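Local structure of YHR177W (Saccharomyces cerevisiae, 4M8B) at residues Y10-Q24 with R157-S171. The protein binds DNA through its WOPR domain, the part of this longer fungal protein present here, and probably acts as a transcription factor. Sequence-based numbering, arbitrary orientation.
Sequences YGYIDDEQDLALVFQ and RRPSENPFFHKFRPS
Gly11 and Tyr12 run beside Arg157 and Arg158, with Tyr12 N bonded to Arg157 O at 2.9 Å, after which the loop to Ser171 follows one flank of helix 16-28. Asp18, in the first turn of that helix, carries most of the polar contact. Its OD1 accepts from both Ser160 N (2.9 Å, nearly in line with the C-O bond) and Ser160 OG (2.6 Å). OD2 offers its syn lone pair to Arg158 NE at 2.8 Å and takes Asp14 N on the anti side. Arg158 is bent at chi3 (46°), its guanidinium nearly perpendicular to the Asp18 carboxylate; its NH2 forms a salt bridge with OD1 of the N-cap residue Asp15 (2.8 Å), and Asp14 CB lies over one guanidinium face. One turn on, Leu21 splits its methyls: CD1 meets Ser160 CA at 3.4 Å, while CD2 faces the carbonyls of Phe165 and Phe168. Pro159 CG packs against Ile13 CD1 and Val22 CG2, and Ala20 CB touches Pro170 CG at 3.4 Å. Gln24 OE1 accepts from Ser171 N, its NE2 bonding Asn28. With four donors fixing both oxygens, Asp18 is probably ionised, tying loop to helix start, while Leu19 and Phe23 pack on strands 113-128 and 137-147.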
loop_
_atom_site.group_PDB
_atom_site.type_symbol
_atom_site.label_atom_id
_atom_site.label_comp_id
_atom_site.label_asym_id
_atom_site.label_seq_id
_atom_site.Cartn_x
_atom_site.Cartn_y
_atom_site.Cartn_z
ATOM N N TYR C 10 -1.783 -11.072 -0.667
ATOM C CA TYR C 10 -1.836 -10.765 -2.089
ATOM C C TYR C 10 -3.207 -10.229 -2.470
ATOM O O TYR C 10 -4.229 -10.758 -2.033
ATOM C CB TYR C 10 -1.522 -12.015 -2.914
ATOM C CG TYR C 10 -0.161 -12.596 -2.636
ATOM C CD1 TYR C 10 0.066 -13.379 -1.513
ATOM C CD2 TYR C 10 0.904 -12.362 -3.495
ATOM C CE1 TYR C 10 1.313 -13.912 -1.252
ATOM C CE2 TYR C 10 2.155 -12.892 -3.244
ATOM C CZ TYR C 10 2.353 -13.665 -2.120
ATOM O OH TYR C 10 3.597 -14.194 -1.861
ATOM N N GLY C 11 -3.225 -9.182 -3.289
ATOM C CA GLY C 11 -4.472 -8.635 -3.786
ATOM C C GLY C 11 -4.413 -7.157 -4.117
ATOM O O GLY C 11 -3.342 -6.610 -4.389
ATOM N N TYR C 12 -5.578 -6.516 -4.097
ATOM C CA TYR C 12 -5.692 -5.093 -4.392
ATOM C C TYR C 12 -6.632 -4.403 -3.407
ATOM O O TYR C 12 -7.748 -4.869 -3.175
ATOM C CB TYR C 12 -6.200 -4.884 -5.818
ATOM C CG TYR C 12 -6.496 -3.442 -6.142
ATOM C CD1 TYR C 12 -5.471 -2.554 -6.429
ATOM C CD2 TYR C 12 -7.801 -2.966 -6.162
ATOM C CE1 TYR C 12 -5.733 -1.229 -6.725
ATOM C CE2 TYR C 12 -8.075 -1.642 -6.456
ATOM C CZ TYR C 12 -7.035 -0.777 -6.738
ATOM O OH TYR C 12 -7.292 0.543 -7.032
ATOM N N ILE C 13 -6.180 -3.293 -2.832
ATOM C CA ILE C 13 -6.987 -2.551 -1.872
ATOM C C ILE C 13 -7.753 -1.429 -2.569
ATOM O O ILE C 13 -7.152 -0.578 -3.225
ATOM C CB ILE C 13 -6.116 -1.947 -0.754
ATOM C CG1 ILE C 13 -5.238 -3.029 -0.116
ATOM C CG2 ILE C 13 -6.982 -1.248 0.282
ATOM C CD1 ILE C 13 -5.981 -4.295 0.250
ATOM N N ASP C 14 -9.077 -1.429 -2.428
ATOM C CA ASP C 14 -9.903 -0.398 -3.050
ATOM C C ASP C 14 -10.561 0.523 -2.024
ATOM O O ASP C 14 -10.534 1.746 -2.171
ATOM C CB ASP C 14 -10.964 -1.024 -3.957
ATOM C CG ASP C 14 -11.713 0.013 -4.769
ATOM O OD1 ASP C 14 -11.205 0.407 -5.840
ATOM O OD2 ASP C 14 -12.806 0.437 -4.338
ATOM N N ASP C 15 -11.146 -0.067 -0.985
ATOM C CA ASP C 15 -11.848 0.706 0.038
ATOM C C ASP C 15 -11.533 0.228 1.457
ATOM O O ASP C 15 -10.677 -0.632 1.656
ATOM C CB ASP C 15 -13.359 0.675 -0.205
ATOM C CG ASP C 15 -13.961 -0.700 0.021
ATOM O OD1 ASP C 15 -13.255 -1.706 -0.199
ATOM O OD2 ASP C 15 -15.142 -0.778 0.418
ATOM N N GLU C 16 -12.236 0.790 2.436
ATOM C CA GLU C 16 -11.966 0.497 3.841
ATOM C C GLU C 16 -12.313 -0.941 4.228
ATOM O O GLU C 16 -11.766 -1.479 5.191
ATOM C CB GLU C 16 -12.695 1.490 4.754
ATOM C CG GLU C 16 -12.317 2.946 4.516
ATOM C CD GLU C 16 -12.955 3.897 5.516
ATOM O OE1 GLU C 16 -13.272 3.462 6.645
ATOM O OE2 GLU C 16 -13.139 5.083 5.170
ATOM N N GLN C 17 -13.220 -1.560 3.480
ATOM C CA GLN C 17 -13.586 -2.942 3.754
ATOM C C GLN C 17 -12.421 -3.870 3.420
ATOM O O GLN C 17 -12.162 -4.838 4.134
ATOM C CB GLN C 17 -14.843 -3.344 2.981
ATOM C CG GLN C 17 -15.354 -4.738 3.319
ATOM C CD GLN C 17 -15.586 -4.937 4.810
ATOM O OE1 GLN C 17 -15.746 -3.972 5.561
ATOM N NE2 GLN C 17 -15.601 -6.194 5.246
ATOM N N ASP C 18 -11.719 -3.559 2.337
ATOM C CA ASP C 18 -10.516 -4.294 1.971
ATOM C C ASP C 18 -9.425 -4.125 3.033
ATOM O O ASP C 18 -8.789 -5.096 3.437
ATOM C CB ASP C 18 -10.008 -3.849 0.596
ATOM C CG ASP C 18 -10.886 -4.347 -0.543
ATOM O OD1 ASP C 18 -11.457 -5.450 -0.413
ATOM O OD2 ASP C 18 -10.999 -3.644 -1.570
ATOM N N LEU C 19 -9.227 -2.890 3.487
ATOM C CA LEU C 19 -8.253 -2.596 4.537
ATOM C C LEU C 19 -8.557 -3.348 5.823
ATOM O O LEU C 19 -7.660 -3.908 6.453
ATOM C CB LEU C 19 -8.232 -1.100 4.848
ATOM C CG LEU C 19 -7.422 -0.170 3.951
ATOM C CD1 LEU C 19 -7.676 1.277 4.344
ATOM C CD2 LEU C 19 -5.948 -0.502 4.068
ATOM N N ALA C 20 -9.829 -3.348 6.208
ATOM C CA ALA C 20 -10.246 -3.906 7.488
ATOM C C ALA C 20 -9.946 -5.395 7.570
ATOM O O ALA C 20 -9.509 -5.895 8.606
ATOM C CB ALA C 20 -11.720 -3.648 7.718
ATOM N N LEU C 21 -10.172 -6.096 6.466
ATOM C CA LEU C 21 -9.918 -7.530 6.404
ATOM C C LEU C 21 -8.429 -7.845 6.566
ATOM O O LEU C 21 -8.060 -8.750 7.314
ATOM C CB LEU C 21 -10.465 -8.110 5.096
ATOM C CG LEU C 21 -11.995 -8.099 4.986
ATOM C CD1 LEU C 21 -12.456 -8.358 3.557
ATOM C CD2 LEU C 21 -12.595 -9.126 5.930
ATOM N N VAL C 22 -7.581 -7.086 5.876
ATOM C CA VAL C 22 -6.135 -7.278 5.964
ATOM C C VAL C 22 -5.628 -7.038 7.384
ATOM O O VAL C 22 -4.924 -7.871 7.951
ATOM C CB VAL C 22 -5.382 -6.352 4.990
ATOM C CG1 VAL C 22 -3.877 -6.541 5.135
ATOM C CG2 VAL C 22 -5.822 -6.618 3.560
ATOM N N PHE C 23 -5.999 -5.896 7.953
ATOM C CA PHE C 23 -5.625 -5.554 9.319
ATOM C C PHE C 23 -6.104 -6.604 10.319
ATOM O O PHE C 23 -5.337 -7.045 11.175
ATOM C CB PHE C 23 -6.176 -4.176 9.689
ATOM C CG PHE C 23 -5.376 -3.028 9.130
ATOM C CD1 PHE C 23 -3.992 -3.059 9.133
ATOM C CD2 PHE C 23 -6.008 -1.916 8.603
ATOM C CE1 PHE C 23 -3.256 -1.998 8.625
ATOM C CE2 PHE C 23 -5.277 -0.855 8.092
ATOM C CZ PHE C 23 -3.901 -0.897 8.103
ATOM N N GLN C 24 -7.369 -7.005 10.210
ATOM C CA GLN C 24 -7.926 -8.006 11.114
ATOM C C GLN C 24 -7.161 -9.318 10.981
ATOM O O GLN C 24 -6.869 -9.982 11.975
ATOM C CB GLN C 24 -9.416 -8.227 10.844
ATOM C CG GLN C 24 -10.114 -9.106 11.875
ATOM C CD GLN C 24 -10.102 -8.498 13.269
ATOM O OE1 GLN C 24 -10.510 -7.352 13.460
ATOM N NE2 GLN C 24 -9.627 -9.263 14.249
ATOM N N ARG C 157 -7.095 -9.618 -7.077
ATOM C CA ARG C 157 -8.293 -9.845 -6.275
ATOM C C ARG C 157 -8.344 -8.958 -5.033
ATOM O O ARG C 157 -7.363 -8.836 -4.298
ATOM C CB ARG C 157 -8.383 -11.313 -5.851
ATOM C CG ARG C 157 -8.369 -12.301 -7.004
ATOM C CD ARG C 157 -8.630 -13.713 -6.513
ATOM N NE ARG C 157 -9.951 -13.842 -5.905
ATOM C CZ ARG C 157 -10.370 -14.918 -5.249
ATOM N NH1 ARG C 157 -9.569 -15.965 -5.109
ATOM N NH2 ARG C 157 -11.590 -14.945 -4.729
ATOM N N ARG C 158 -9.500 -8.345 -4.803
ATOM C CA ARG C 158 -9.729 -7.601 -3.576
ATOM C C ARG C 158 -9.962 -8.584 -2.438
ATOM O O ARG C 158 -10.585 -9.627 -2.637
ATOM C CB ARG C 158 -10.942 -6.686 -3.731
ATOM C CG ARG C 158 -10.839 -5.708 -4.887
ATOM C CD ARG C 158 -12.113 -4.896 -5.019
ATOM N NE ARG C 158 -12.561 -4.386 -3.726
ATOM C CZ ARG C 158 -13.730 -3.790 -3.520
ATOM N NH1 ARG C 158 -14.579 -3.625 -4.524
ATOM N NH2 ARG C 158 -14.050 -3.364 -2.306
ATOM N N PRO C 159 -9.443 -8.267 -1.242
ATOM C CA PRO C 159 -9.675 -9.110 -0.067
ATOM C C PRO C 159 -11.168 -9.337 0.183
ATOM O O PRO C 159 -11.563 -10.449 0.526
ATOM C CB PRO C 159 -9.060 -8.295 1.075
ATOM C CG PRO C 159 -7.992 -7.480 0.413
ATOM C CD PRO C 159 -8.529 -7.146 -0.952
ATOM N N SER C 160 -11.978 -8.299 -0.003
ATOM C CA SER C 160 -13.415 -8.382 0.255
ATOM C C SER C 160 -14.165 -9.255 -0.751
ATOM O O SER C 160 -15.333 -9.577 -0.547
ATOM C CB SER C 160 -14.038 -6.983 0.310
ATOM O OG SER C 160 -13.856 -6.290 -0.911
ATOM N N GLU C 161 -13.493 -9.633 -1.834
ATOM C CA GLU C 161 -14.071 -10.540 -2.822
ATOM C C GLU C 161 -13.261 -11.829 -2.882
ATOM O O GLU C 161 -13.285 -12.551 -3.879
ATOM C CB GLU C 161 -14.118 -9.875 -4.200
ATOM C CG GLU C 161 -14.922 -8.585 -4.231
ATOM C CD GLU C 161 -14.918 -7.921 -5.596
ATOM O OE1 GLU C 161 -14.353 -8.507 -6.545
ATOM O OE2 GLU C 161 -15.480 -6.812 -5.722
ATOM N N ASN C 162 -12.541 -12.105 -1.800
ATOM C CA ASN C 162 -11.669 -13.268 -1.710
ATOM C C ASN C 162 -12.024 -14.088 -0.479
ATOM O O ASN C 162 -11.756 -13.669 0.649
ATOM C CB ASN C 162 -10.201 -12.824 -1.654
ATOM C CG ASN C 162 -9.217 -13.989 -1.736
ATOM O OD1 ASN C 162 -9.528 -15.120 -1.362
ATOM N ND2 ASN C 162 -8.013 -13.702 -2.217
ATOM N N PRO C 163 -12.638 -15.259 -0.697
ATOM C CA PRO C 163 -13.075 -16.175 0.361
ATOM C C PRO C 163 -12.022 -16.399 1.447
ATOM O O PRO C 163 -12.391 -16.679 2.588
ATOM C CB PRO C 163 -13.354 -17.487 -0.392
ATOM C CG PRO C 163 -13.114 -17.196 -1.871
ATOM C CD PRO C 163 -13.076 -15.714 -2.027
ATOM N N PHE C 164 -10.742 -16.274 1.109
ATOM C CA PHE C 164 -9.687 -16.483 2.100
ATOM C C PHE C 164 -9.760 -15.479 3.246
ATOM O O PHE C 164 -9.392 -15.791 4.376
ATOM C CB PHE C 164 -8.299 -16.438 1.454
ATOM C CG PHE C 164 -7.169 -16.489 2.450
ATOM C CD1 PHE C 164 -6.733 -17.700 2.967
ATOM C CD2 PHE C 164 -6.549 -15.325 2.880
ATOM C CE1 PHE C 164 -5.699 -17.750 3.888
ATOM C CE2 PHE C 164 -5.515 -15.366 3.802
ATOM C CZ PHE C 164 -5.089 -16.580 4.308
ATOM N N PHE C 165 -10.240 -14.278 2.953
ATOM C CA PHE C 165 -10.285 -13.208 3.945
ATOM C C PHE C 165 -11.592 -13.170 4.740
ATOM O O PHE C 165 -11.733 -12.369 5.662
ATOM C CB PHE C 165 -10.049 -11.853 3.271
ATOM C CG PHE C 165 -8.662 -11.683 2.712
ATOM C CD1 PHE C 165 -8.319 -12.230 1.485
ATOM C CD2 PHE C 165 -7.702 -10.969 3.410
ATOM C CE1 PHE C 165 -7.043 -12.073 0.966
ATOM C CE2 PHE C 165 -6.423 -10.808 2.898
ATOM C CZ PHE C 165 -6.093 -11.360 1.675
ATOM N N HIS C 166 -12.539 -14.035 4.381
ATOM C CA HIS C 166 -13.863 -14.030 5.007
ATOM C C HIS C 166 -13.807 -14.173 6.524
ATOM O O HIS C 166 -14.552 -13.508 7.244
ATOM C CB HIS C 166 -14.755 -15.119 4.403
ATOM C CG HIS C 166 -15.319 -14.764 3.060
ATOM N ND1 HIS C 166 -15.907 -15.692 2.231
ATOM C CD2 HIS C 166 -15.388 -13.578 2.409
ATOM C CE1 HIS C 166 -16.313 -15.096 1.123
ATOM N NE2 HIS C 166 -16.010 -13.814 1.206
ATOM N N LYS C 167 -12.913 -15.034 7.003
ATOM C CA LYS C 167 -12.741 -15.256 8.435
ATOM C C LYS C 167 -12.065 -14.075 9.127
ATOM O O LYS C 167 -11.904 -14.070 10.347
ATOM C CB LYS C 167 -11.931 -16.529 8.679
ATOM C CG LYS C 167 -10.608 -16.559 7.934
ATOM C CD LYS C 167 -9.808 -17.807 8.258
ATOM C CE LYS C 167 -8.589 -17.914 7.360
ATOM N NZ LYS C 167 -8.977 -17.990 5.923
ATOM N N PHE C 168 -11.672 -13.074 8.346
ATOM C CA PHE C 168 -11.035 -11.881 8.894
ATOM C C PHE C 168 -12.036 -10.742 9.024
ATOM O O PHE C 168 -11.669 -9.569 8.952
ATOM C CB PHE C 168 -9.855 -11.455 8.020
ATOM C CG PHE C 168 -8.801 -12.512 7.876
ATOM C CD1 PHE C 168 -8.401 -13.259 8.971
ATOM C CD2 PHE C 168 -8.220 -12.770 6.647
ATOM C CE1 PHE C 168 -7.432 -14.243 8.844
ATOM C CE2 PHE C 168 -7.251 -13.750 6.513
ATOM C CZ PHE C 168 -6.857 -14.489 7.614
ATOM N N ARG C 169 -13.303 -11.105 9.209
ATOM C CA ARG C 169 -14.373 -10.137 9.425
ATOM C C ARG C 169 -13.964 -9.163 10.526
ATOM O O ARG C 169 -13.591 -9.583 11.623
ATOM C CB ARG C 169 -15.664 -10.863 9.811
ATOM C CG ARG C 169 -16.892 -9.972 9.908
ATOM C CD ARG C 169 -17.930 -10.595 10.828
ATOM N NE ARG C 169 -17.371 -10.846 12.153
ATOM C CZ ARG C 169 -17.357 -9.956 13.138
ATOM N NH1 ARG C 169 -17.881 -8.753 12.952
ATOM N NH2 ARG C 169 -16.818 -10.270 14.308
ATOM N N PRO C 170 -14.026 -7.856 10.227
ATOM C CA PRO C 170 -13.488 -6.775 11.065
ATOM C C PRO C 170 -14.282 -6.521 12.347
ATOM O O PRO C 170 -15.508 -6.455 12.298
ATOM C CB PRO C 170 -13.594 -5.538 10.157
ATOM C CG PRO C 170 -13.865 -6.066 8.775
ATOM C CD PRO C 170 -14.610 -7.342 8.978
ATOM N N SER C 171 -13.588 -6.364 13.472
ATOM C CA SER C 171 -14.231 -5.945 14.714
ATOM C C SER C 171 -14.730 -4.516 14.548
ATOM O O SER C 171 -14.176 -3.751 13.758
ATOM C CB SER C 171 -13.252 -6.018 15.884
ATOM O OG SER C 171 -12.262 -5.009 15.785
HETATM O O HOH W 1 -9.924 -5.967 15.646
#